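Local coordinates for protein lipase (Penicillium expansum, PDB 3G7N) that hydrolyses triacylglycerols such as tributyrin, releasing free fatty acids, as a secreted alkaline lipase, at residues I80-E83 and T88-S91; R101-V106 and T138-V143; T109-V114 and A146-D151; F172-A177 and K202-E207. One frame throughout, in Å; residues are numbered along the deposited sequence.

Contact 1 of 4, residues I80-E83 and T88-S91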
loop_
_atom_site.group_PDB
_atom_site.type_symbol
_atom_site.label_atom_id
_atom_site.label_comp_id
_atom_site.label_asym_id
_atom_site.label_seq_id
_atom_site.Cartn_x
_atom_site.Cartn_y
_atom_site.Cartn_z
ATOM N N ILE A 80 -2.458 14.109 13.244
ATOM C CA ILE A 80 -1.495 14.166 14.334
ATOM C C ILE A 80 -0.070 14.259 13.814
ATOM O O ILE A 80 0.194 14.074 12.617
ATOM C CB ILE A 80 -1.640 12.996 15.325
ATOM C CG1 ILE A 80 -1.523 11.648 14.605
ATOM C CG2 ILE A 80 -3.000 13.040 16.004
ATOM C CD1 ILE A 80 -0.143 11.353 14.082
ATOM N N THR A 81 0.826 14.701 14.688
ATOM C CA THR A 81 2.250 14.689 14.404
ATOM C C THR A 81 2.790 13.278 14.561
ATOM O O THR A 81 2.705 12.693 15.639
ATOM C CB THR A 81 2.997 15.647 15.351
ATOM O OG1 THR A 81 2.513 16.977 15.132
ATOM C CG2 THR A 81 4.494 15.599 15.075
ATOM N N PRO A 82 3.274 12.685 13.461
ATOM C CA PRO A 82 3.704 11.294 13.559
ATOM C C PRO A 82 5.094 11.180 14.165
ATOM O O PRO A 82 5.903 12.103 14.048
ATOM C CB PRO A 82 3.747 10.846 12.101
ATOM C CG PRO A 82 4.007 12.070 11.339
ATOM C CD PRO A 82 3.337 13.196 12.082
ATOM N N GLU A 83 5.387 10.006 14.704
ATOM C CA GLU A 83 6.693 9.696 15.264
ATOM C C GLU A 83 6.958 8.210 15.031
ATOM O O GLU A 83 6.196 7.364 15.499
ATOM C CB GLU A 83 6.706 10.015 16.763
ATOM C CG GLU A 83 7.995 9.640 17.475
ATOM C CD GLU A 83 8.230 10.451 18.741
ATOM O OE1 GLU A 83 7.241 10.905 19.360
ATOM O OE2 GLU A 83 9.410 10.627 19.119
ATOM N N THR A 88 12.740 10.733 10.176
ATOM C CA THR A 88 12.774 12.138 10.587
ATOM C C THR A 88 11.741 12.932 9.782
ATOM O O THR A 88 11.967 13.290 8.635
ATOM C CB THR A 88 14.178 12.743 10.418
ATOM O OG1 THR A 88 15.126 11.967 11.169
ATOM C CG2 THR A 88 14.198 14.179 10.942
ATOM N N PHE A 89 10.613 13.229 10.423
ATOM C CA PHE A 89 9.521 13.953 9.755
ATOM C C PHE A 89 9.749 15.456 9.869
ATOM O O PHE A 89 9.894 15.959 10.993
ATOM C CB PHE A 89 8.175 13.629 10.413
ATOM C CG PHE A 89 7.677 12.229 10.145
ATOM C CD1 PHE A 89 7.061 11.916 8.942
ATOM C CD2 PHE A 89 7.728 11.270 11.140
ATOM C CE1 PHE A 89 6.519 10.646 8.733
ATOM C CE2 PHE A 89 7.159 10.007 10.950
ATOM C CZ PHE A 89 6.488 9.738 9.771
ATOM N N PRO A 90 9.538 16.190 8.767
ATOM C CA PRO A 90 9.465 17.645 8.922
ATOM C C PRO A 90 8.341 18.052 9.855
ATOM O O PRO A 90 7.297 17.383 9.921
ATOM C CB PRO A 90 9.192 18.140 7.508
ATOM C CG PRO A 90 9.860 17.098 6.629
ATOM C CD PRO A 90 9.662 15.789 7.355
ATOM N N SER A 91 8.502 19.216 10.484
ATOM C CA SER A 91 7.608 19.675 11.541
ATOM C C SER A 91 6.146 19.800 11.102
ATOM O O SER A 91 5.252 19.807 11.950
ATOM C CB SER A 91 8.095 21.032 12.089
ATOM O OG SER A 91 7.970 22.051 11.104
#

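Contact 2 of 4, residues R101-V106 and T138-V143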
loop_
_atom_site.group_PDB
_atom_site.type_symbol
_atom_site.label_atom_id
_atom_site.label_comp_id
_atom_site.label_asym_id
_atom_site.label_seq_id
_atom_site.Cartn_x
_atom_site.Cartn_y
_atom_site.Cartn_z
ATOM N N ARG A 101 -1.681 5.194 13.990
ATOM C CA ARG A 101 -1.760 4.323 15.150
ATOM C C ARG A 101 -1.487 2.848 14.825
ATOM O O ARG A 101 -0.617 2.231 15.449
ATOM C CB ARG A 101 -3.083 4.505 15.905
ATOM C CG ARG A 101 -3.167 3.708 17.189
ATOM C CD ARG A 101 -4.181 4.348 18.152
ATOM N NE ARG A 101 -4.484 3.459 19.272
ATOM C CZ ARG A 101 -5.416 2.513 19.240
ATOM N NH1 ARG A 101 -6.203 2.394 18.180
ATOM N NH2 ARG A 101 -5.618 1.740 20.299
ATOM N N PRO A 102 -2.234 2.263 13.874
ATOM C CA PRO A 102 -1.930 0.863 13.536
ATOM C C PRO A 102 -0.518 0.679 12.980
ATOM O O PRO A 102 0.143 -0.278 13.344
ATOM C CB PRO A 102 -2.998 0.499 12.495
ATOM C CG PRO A 102 -3.566 1.818 12.012
ATOM C CD PRO A 102 -3.467 2.731 13.222
ATOM N N TRP A 103 -0.048 1.581 12.121
ATOM C CA TRP A 103 1.328 1.403 11.624
ATOM C C TRP A 103 2.344 1.438 12.770
ATOM O O TRP A 103 3.245 0.608 12.851
ATOM C CB TRP A 103 1.697 2.439 10.568
ATOM C CG TRP A 103 3.082 2.225 10.063
ATOM C CD1 TRP A 103 4.218 2.879 10.490
ATOM C CD2 TRP A 103 3.536 1.092 9.311
ATOM N NE1 TRP A 103 5.340 2.239 10.011
ATOM C CE2 TRP A 103 4.943 1.171 9.243
ATOM C CE3 TRP A 103 2.880 0.051 8.620
ATOM C CZ2 TRP A 103 5.713 0.206 8.600
ATOM C CZ3 TRP A 103 3.643 -0.879 7.936
ATOM C CH2 TRP A 103 5.054 -0.778 7.912
ATOM N N SER A 104 2.207 2.413 13.670
ATOM C CA SER A 104 3.178 2.575 14.742
ATOM C C SER A 104 3.195 1.370 15.667
ATOM O O SER A 104 4.242 1.028 16.214
ATOM C CB SER A 104 2.885 3.859 15.524
ATOM O OG SER A 104 1.704 3.726 16.286
ATOM N N ALA A 105 2.081 0.661 15.745
ATOM C CA ALA A 105 2.003 -0.560 16.552
ATOM C C ALA A 105 2.917 -1.662 16.016
ATOM O O ALA A 105 3.412 -2.476 16.796
ATOM C CB ALA A 105 0.573 -1.060 16.661
ATOM N N VAL A 106 3.083 -1.724 14.691
ATOM C CA VAL A 106 3.817 -2.821 14.049
ATOM C C VAL A 106 5.146 -2.385 13.465
ATOM O O VAL A 106 5.944 -3.234 13.053
ATOM C CB VAL A 106 2.976 -3.520 12.953
ATOM C CG1 VAL A 106 1.729 -4.181 13.559
ATOM C CG2 VAL A 106 2.585 -2.538 11.840
ATOM N N THR A 138 0.462 0.851 3.547
ATOM C CA THR A 138 1.594 0.784 2.636
ATOM C C THR A 138 2.106 2.184 2.301
ATOM O O THR A 138 3.327 2.372 2.103
ATOM C CB THR A 138 1.172 0.044 1.359
ATOM O OG1 THR A 138 0.925 -1.322 1.674
ATOM C CG2 THR A 138 2.235 0.091 0.268
ATOM N N SER A 139 1.235 3.191 2.300
ATOM C CA SER A 139 1.684 4.552 2.024
ATOM C C SER A 139 2.557 5.119 3.131
ATOM O O SER A 139 3.421 5.970 2.856
ATOM C CB SER A 139 0.505 5.475 1.673
ATOM O OG SER A 139 -0.228 5.881 2.809
ATOM N N ILE A 140 2.390 4.647 4.359
ATOM C CA ILE A 140 3.332 4.976 5.417
ATOM C C ILE A 140 4.511 4.018 5.440
ATOM O O ILE A 140 5.654 4.460 5.643
ATOM C CB ILE A 140 2.641 5.134 6.806
ATOM C CG1 ILE A 140 3.673 5.529 7.874
ATOM C CG2 ILE A 140 1.812 3.925 7.183
ATOM C CD1 ILE A 140 4.336 6.887 7.627
ATOM N N ALA A 141 4.279 2.724 5.179
ATOM C CA ALA A 141 5.393 1.773 5.060
ATOM C C ALA A 141 6.457 2.219 4.073
ATOM O O ALA A 141 7.660 2.058 4.323
ATOM C CB ALA A 141 4.882 0.381 4.674
ATOM N N HIS A 142 6.039 2.805 2.967
ATOM C CA HIS A 142 6.963 3.291 1.956
ATOM C C HIS A 142 7.977 4.274 2.568
ATOM O O HIS A 142 9.189 4.156 2.370
ATOM C CB HIS A 142 6.186 3.973 0.825
ATOM C CG HIS A 142 7.059 4.487 -0.272
ATOM N ND1 HIS A 142 7.649 3.653 -1.191
ATOM C CD2 HIS A 142 7.474 5.747 -0.564
ATOM C CE1 HIS A 142 8.396 4.378 -2.009
ATOM N NE2 HIS A 142 8.276 5.650 -1.677
ATOM N N VAL A 143 7.471 5.231 3.332
ATOM C CA VAL A 143 8.320 6.227 3.982
ATOM C C VAL A 143 9.142 5.614 5.120
ATOM O O VAL A 143 10.337 5.881 5.244
ATOM C CB VAL A 143 7.458 7.403 4.510
ATOM C CG1 VAL A 143 8.274 8.342 5.383
ATOM C CG2 VAL A 143 6.847 8.169 3.350
#

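Contact 3 of 4, residues T109-V114 and A146-D151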
loop_
_atom_site.group_PDB
_atom_site.type_symbol
_atom_site.label_atom_id
_atom_site.label_comp_id
_atom_site.label_asym_id
_atom_site.label_seq_id
_atom_site.Cartn_x
_atom_site.Cartn_y
_atom_site.Cartn_z
ATOM N N THR A 109 8.562 -3.955 14.819
ATOM C CA THR A 109 8.605 -5.365 14.468
ATOM C C THR A 109 8.948 -5.559 12.993
ATOM O O THR A 109 9.791 -6.386 12.654
ATOM C CB THR A 109 7.274 -6.043 14.794
ATOM O OG1 THR A 109 6.995 -5.873 16.192
ATOM C CG2 THR A 109 7.338 -7.530 14.494
ATOM N N ILE A 110 8.316 -4.785 12.119
ATOM C CA ILE A 110 8.561 -4.903 10.690
ATOM C C ILE A 110 9.986 -4.454 10.349
ATOM O O ILE A 110 10.696 -5.170 9.635
ATOM C CB ILE A 110 7.517 -4.096 9.902
ATOM C CG1 ILE A 110 6.154 -4.774 10.024
ATOM C CG2 ILE A 110 7.928 -3.978 8.455
ATOM C CD1 ILE A 110 4.982 -3.973 9.478
ATOM N N ILE A 111 10.416 -3.290 10.840
ATOM C CA ILE A 111 11.770 -2.829 10.563
ATOM C C ILE A 111 12.821 -3.850 11.032
ATOM O O ILE A 111 13.788 -4.126 10.329
ATOM C CB ILE A 111 12.036 -1.429 11.189
ATOM C CG1 ILE A 111 11.076 -0.382 10.606
ATOM C CG2 ILE A 111 13.476 -1.010 10.960
ATOM C CD1 ILE A 111 11.129 -0.221 9.102
ATOM N N THR A 112 12.612 -4.420 12.205
ATOM C CA THR A 112 13.541 -5.419 12.737
ATOM C C THR A 112 13.645 -6.644 11.835
ATOM O O THR A 112 14.735 -7.121 11.536
ATOM C CB THR A 112 13.138 -5.839 14.162
ATOM O OG1 THR A 112 13.253 -4.703 15.029
ATOM C CG2 THR A 112 14.060 -6.936 14.694
ATOM N N GLU A 113 12.513 -7.126 11.339
ATOM C CA GLU A 113 12.527 -8.301 10.478
ATOM C C GLU A 113 13.120 -7.970 9.118
ATOM O O GLU A 113 13.920 -8.747 8.579
ATOM C CB GLU A 113 11.122 -8.889 10.326
ATOM C CG GLU A 113 11.062 -10.081 9.382
ATOM C CD GLU A 113 11.824 -11.311 9.876
ATOM O OE1 GLU A 113 12.243 -11.350 11.054
ATOM O OE2 GLU A 113 11.864 -12.311 9.129
ATOM N N VAL A 114 12.803 -6.809 8.568
ATOM C CA VAL A 114 13.409 -6.419 7.299
ATOM C C VAL A 114 14.941 -6.333 7.433
ATOM O O VAL A 114 15.679 -6.788 6.545
ATOM C CB VAL A 114 12.805 -5.112 6.745
ATOM C CG1 VAL A 114 13.601 -4.603 5.524
ATOM C CG2 VAL A 114 11.325 -5.306 6.402
ATOM N N ALA A 146 11.949 3.672 3.293
ATOM C CA ALA A 146 12.896 4.580 2.634
ATOM C C ALA A 146 13.810 5.232 3.654
ATOM O O ALA A 146 15.021 5.381 3.400
ATOM C CB ALA A 146 12.144 5.651 1.850
ATOM N N GLN A 147 13.254 5.619 4.792
ATOM C CA GLN A 147 14.014 6.349 5.803
ATOM C C GLN A 147 14.932 5.410 6.584
ATOM O O GLN A 147 16.067 5.786 6.938
ATOM C CB GLN A 147 13.060 7.055 6.757
ATOM C CG GLN A 147 12.364 8.251 6.138
ATOM C CD GLN A 147 13.195 9.505 6.247
ATOM O OE1 GLN A 147 13.514 10.139 5.236
ATOM N NE2 GLN A 147 13.473 9.911 7.461
ATOM N N ASN A 148 14.472 4.192 6.867
ATOM C CA ASN A 148 15.293 3.242 7.615
ATOM C C ASN A 148 16.338 2.533 6.772
ATOM O O ASN A 148 17.395 2.147 7.289
ATOM C CB ASN A 148 14.423 2.215 8.331
ATOM C CG ASN A 148 13.900 2.728 9.665
ATOM O OD1 ASN A 148 14.591 2.637 10.683
ATOM N ND2 ASN A 148 12.715 3.348 9.661
ATOM N N PHE A 149 16.087 2.399 5.473
ATOM C CA PHE A 149 16.953 1.627 4.580
ATOM C C PHE A 149 17.265 2.427 3.308
ATOM O O PHE A 149 16.933 2.016 2.202
ATOM C CB PHE A 149 16.315 0.263 4.255
ATOM C CG PHE A 149 15.924 -0.522 5.472
ATOM C CD1 PHE A 149 16.896 -1.054 6.312
ATOM C CD2 PHE A 149 14.591 -0.761 5.771
ATOM C CE1 PHE A 149 16.553 -1.749 7.434
ATOM C CE2 PHE A 149 14.242 -1.457 6.903
ATOM C CZ PHE A 149 15.222 -1.992 7.719
ATOM N N PRO A 150 18.010 3.545 3.467
ATOM C CA PRO A 150 18.213 4.463 2.350
ATOM C C PRO A 150 19.147 3.946 1.242
ATOM O O PRO A 150 19.091 4.436 0.113
ATOM C CB PRO A 150 18.821 5.702 3.018
ATOM C CG PRO A 150 19.445 5.197 4.271
ATOM C CD PRO A 150 18.530 4.092 4.733
ATOM N N ASP A 151 19.840 2.846 1.498
ATOM C CA ASP A 151 20.681 2.240 0.470
ATOM C C ASP A 151 20.014 1.112 -0.312
ATOM O O ASP A 151 20.684 0.393 -1.052
ATOM C CB ASP A 151 21.998 1.757 1.085
ATOM C CG ASP A 151 21.792 0.701 2.147
ATOM O OD1 ASP A 151 20.638 0.509 2.593
ATOM O OD2 ASP A 151 22.803 0.137 2.631
#

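Contact 4 of 4, residues F172-A177 and K202-E207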
loop_
_atom_site.group_PDB
_atom_site.type_symbol
_atom_site.label_atom_id
_atom_site.label_comp_id
_atom_site.label_asym_id
_atom_site.label_seq_id
_atom_site.Cartn_x
_atom_site.Cartn_y
_atom_site.Cartn_z
ATOM N N PHE A 172 6.496 15.030 1.658
ATOM C CA PHE A 172 7.492 14.176 2.285
ATOM C C PHE A 172 7.526 12.787 1.650
ATOM O O PHE A 172 8.596 12.243 1.378
ATOM C CB PHE A 172 7.264 14.087 3.787
ATOM C CG PHE A 172 8.366 13.402 4.526
ATOM C CD1 PHE A 172 9.666 13.906 4.479
ATOM C CD2 PHE A 172 8.117 12.277 5.290
ATOM C CE1 PHE A 172 10.693 13.275 5.160
ATOM C CE2 PHE A 172 9.145 11.645 5.973
ATOM C CZ PHE A 172 10.409 12.211 5.976
ATOM N N GLY A 173 6.350 12.238 1.337
ATOM C CA GLY A 173 6.315 10.961 0.633
ATOM C C GLY A 173 6.967 11.069 -0.741
ATOM O O GLY A 173 7.787 10.228 -1.115
ATOM N N THR A 174 6.650 12.139 -1.472
ATOM C CA THR A 174 7.225 12.361 -2.783
ATOM C C THR A 174 8.750 12.489 -2.715
ATOM O O THR A 174 9.456 12.033 -3.631
ATOM C CB THR A 174 6.635 13.628 -3.413
ATOM O OG1 THR A 174 5.214 13.461 -3.545
ATOM C CG2 THR A 174 7.222 13.881 -4.800
ATOM N N ALA A 175 9.240 13.067 -1.623
ATOM C CA ALA A 175 10.678 13.322 -1.456
ATOM C C ALA A 175 11.494 12.039 -1.294
ATOM O O ALA A 175 12.708 12.043 -1.515
ATOM C CB ALA A 175 10.918 14.254 -0.293
ATOM N N GLN A 176 10.872 10.960 -0.819
ATOM C CA GLN A 176 11.617 9.728 -0.603
ATOM C C GLN A 176 12.109 9.118 -1.891
ATOM O O GLN A 176 11.425 9.091 -2.911
ATOM C CB GLN A 176 10.792 8.698 0.166
ATOM C CG GLN A 176 10.232 9.235 1.440
ATOM C CD GLN A 176 11.291 9.929 2.269
ATOM O OE1 GLN A 176 12.327 9.338 2.591
ATOM N NE2 GLN A 176 11.075 11.214 2.556
ATOM N N ALA A 177 13.354 8.653 -1.860
ATOM C CA ALA A 177 13.825 7.801 -2.917
ATOM C C ALA A 177 12.949 6.552 -2.887
ATOM O O ALA A 177 12.489 6.121 -1.823
ATOM C CB ALA A 177 15.303 7.441 -2.697
ATOM N N LYS A 202 -4.196 14.631 1.118
ATOM C CA LYS A 202 -3.433 14.642 -0.123
ATOM C C LYS A 202 -2.757 13.305 -0.360
ATOM O O LYS A 202 -2.113 12.751 0.549
ATOM C CB LYS A 202 -2.389 15.766 -0.104
ATOM C CG LYS A 202 -2.986 17.166 0.129
ATOM C CD LYS A 202 -3.913 17.568 -1.008
ATOM C CE LYS A 202 -4.412 19.006 -0.852
ATOM N NZ LYS A 202 -5.372 19.352 -1.947
ATOM N N HIS A 203 -2.883 12.848 -1.599
ATOM C CA HIS A 203 -2.162 11.682 -2.103
ATOM C C HIS A 203 -0.743 12.055 -2.517
ATOM O O HIS A 203 -0.466 13.218 -2.862
ATOM C CB HIS A 203 -2.870 11.106 -3.327
ATOM C CG HIS A 203 -4.119 10.352 -3.010
ATOM N ND1 HIS A 203 -4.108 9.150 -2.332
ATOM C CD2 HIS A 203 -5.395 10.561 -3.404
ATOM C CE1 HIS A 203 -5.333 8.654 -2.321
ATOM N NE2 HIS A 203 -6.129 9.482 -2.977
ATOM N N TYR A 204 0.113 11.039 -2.613
ATOM C CA TYR A 204 1.354 11.157 -3.389
ATOM C C TYR A 204 1.537 9.898 -4.223
ATOM O O TYR A 204 0.757 8.948 -4.121
ATOM C CB TYR A 204 2.562 11.417 -2.467
ATOM C CG TYR A 204 3.046 10.213 -1.659
ATOM C CD1 TYR A 204 4.243 9.578 -1.993
ATOM C CD2 TYR A 204 2.402 9.813 -0.495
ATOM C CE1 TYR A 204 4.707 8.496 -1.256
ATOM C CE2 TYR A 204 2.879 8.755 0.266
ATOM C CZ TYR A 204 4.050 8.130 -0.105
ATOM O OH TYR A 204 4.548 7.063 0.601
ATOM N N GLY A 205 2.554 9.893 -5.071
ATOM C CA GLY A 205 2.919 8.716 -5.840
ATOM C C GLY A 205 2.478 8.830 -7.281
ATOM O O GLY A 205 2.169 9.929 -7.774
ATOM N N THR A 206 2.483 7.711 -7.976
ATOM C CA THR A 206 1.969 7.630 -9.339
ATOM C C THR A 206 0.722 6.751 -9.322
ATOM O O THR A 206 0.769 5.619 -8.849
ATOM C CB THR A 206 3.004 6.992 -10.286
ATOM O OG1 THR A 206 4.197 7.790 -10.281
ATOM C CG2 THR A 206 2.470 6.894 -11.701
ATOM N N GLU A 207 -0.397 7.300 -9.780
ATOM C CA GLU A 207 -1.628 6.535 -9.811
ATOM C C GLU A 207 -1.725 5.745 -11.092
ATOM O O GLU A 207 -1.413 6.265 -12.168
ATOM C CB GLU A 207 -2.860 7.444 -9.655
ATOM C CG GLU A 207 -4.162 6.634 -9.479
ATOM C CD GLU A 207 -5.441 7.457 -9.351
ATOM O OE1 GLU A 207 -5.395 8.702 -9.420
ATOM O OE2 GLU A 207 -6.502 6.824 -9.203
HETATM O O HOH W 1 4.376 12.030 -5.727
#

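Contact 1 of 4, residues I80-E83 and T88-S91
P82 and F89 meet across the loop that joins strands 79-80 and 95-96, the two strands of a small antiparallel sheet at the edge of this α/β-hydrolase domain. The pair shows how a loop without regular structure can close on itself through one proline over one aromatic ring. P82 CG stands 3.6 Å from the centroid of the F89 ring and only 3° off its normal, a CH-pi contact centred on the face, with all six ring carbons at nearly the same distance from it. The neighbouring P82 CB comes down nearer the rim, 3.7 Å from F89 CE2. On the backbone side, the carbonyl of the proline also reaches the ring, with P82 O 3.5 Å from F89 CD2. The phenylalanine sets its CG anti to its own carbonyl carbon (chi1 -71°), which turns the ring toward the proline. Around the pair, P82 also touches V93 and H100, while the F89 ring meets that of F172 with the planes at about 50°. Were the ring of F89 cut back to an alanine here, P82 CG is likely to lose the face it stands on, with a gap opened between the proline and F172. The contact is apolar throughout its side chains: the C-H groups of CG and CB lie over a pi face, and shape and dispersion hold the two ends of the loop together.

Contact 2 of 4, residues R101-V106 and T138-V143
W103 lies against I140 and A141 where helix 97-120 packs on helix 133-148, the helix that follows the nucleophile elbow of the α/β-hydrolase fold. The pairing shows how one indole can span from one helix to the next. The CH-pi part comes from the isoleucine: I140 CG1 sits over the face, 4.1 Å from the centroid of the five-membered ring of W103 and 27° off the normal. Among the apolar contacts, I140 CG2 rests 3.6 Å from W103 CG, near the root of the side chain, whereas the alanine serves the far end of the six-membered ring, A141 CA lying over the same face toward its rim. L137 and A144 of the same helix touch the indole as well, and V106 CG2 lies against its opposite face. With CG anti to the backbone N (chi1 -179°), the indole extends from its helix toward the other. Between the two segments the contact is apolar; the backbone bonds, such as H142 N to T138 O at 2.9 Å, lie within each helix, and P102, lacking an N-H, marks a kink just ahead of the tryptophan. The tightest approach is at the outer end of the indole, where W103 CH2 comes within 3.4 Å of A141 CB.

Contact 3 of 4, residues T109-V114 and A146-D151
I111 and V114, one helical turn apart on helix 97-120, receive N148 and F149 from the C-terminal end of helix 133-148. This is helix-on-helix packing in the α/β-hydrolase fold at a point where one partner has ended, F149 being the first residue to leave helical angles. Apolar contacts dominate. V114 CG1 presses to 3.5 Å from F149 CE2, approaching obliquely. With its CG2 anti to the backbone N and CG1 beside that N (chi1 -61°), I111 turns both branches to the partner, and CG2 lies 3.8 Å from F149 CZ. At the ring edge, I111 O sits in the plane of the phenyl, 3.7 Å from F149 CZ. The second set of contacts joins the isoleucine to an amide: I111 CG2 is 3.8 Å from N148 OD1, and I111 CD1 is 3.9 Å from N148 ND2. Replacing I111 by a glycine would take away these branches and is likely to leave a gap between the N148 amide and the helix. As built, hydrocarbon backs an amide whose nitrogen bonds to the carbonyls of A144 and S85, which fixes its turn, while the edge of the phenyl, with its partly positive hydrogens, faces a carbonyl oxygen.

Contact 4 of 4, residues F172-A177 and K202-E207
T174 OG1 lies 3.5 Å from Y204 CB and is gripped by two groups: it bonds to the carbonyl of A170 one turn earlier in its helix, and it accepts a hydrogen bond from a water at 2.7 Å. The same water accepts from G205 N at 2.9 Å, bridging the helix to the chain leading into strand 206-210. Beside this bridge the Y204 ring lies flat against the helix backbone. G173 CA stands 3.6 Å from the ring centroid, 17° off the normal, in a CH-pi contact, and G173 C is 3.3 Å from Y204 CD1. Such closeness depends on the glycine, since a modelled CB on G173 would fall 2.6 Å from Y204 CZ, a clash. G205 has a different reason: its backbone angles would jam a side chain against the preceding carbonyl oxygen. In the α/β-hydrolase fold this is where helix 167-175 packs beside the sheet, at the entry to strand 206-210, which runs parallel to strand 179-185. With CG placed between backbone N and carbonyl carbon (chi1 74°), the tyrosine lays its ring along the G173 backbone; it also stacks on F180 of that neighbouring strand and sends its hydroxyl to S139 O on helix 133-148. Where helix 167-175 ends, Q176 folds back over the last turn, its NE2 2.9 Å from F172 O in a nearly straight bond and above the rim of the F172 ring.

How the contacts relate
Contacts 2 and 3 are successive steps of one interface, formed by helices 97-120 and 133-148; their centres are 12 Å apart, and W103 CH2 meets I110 CD1 at 3.6 Å. Contact 1 precedes them in the chain and adjoins contact 2 through F89 CZ, 4.2 Å from I140 CD1. F172 is the junction with contact 4: its CE2 lies 3.6 Å from F89 CD1 and 3.5 Å from V143 CG1. The polar tie between contacts 2 and 4, from Y204 OH to S139 O, measures 2.7 Å. All four contacts stand away from the catalytic S132, D188 and H241, yet helix 133-148, shared by contacts 2 and 3, begins directly after the nucleophile S132.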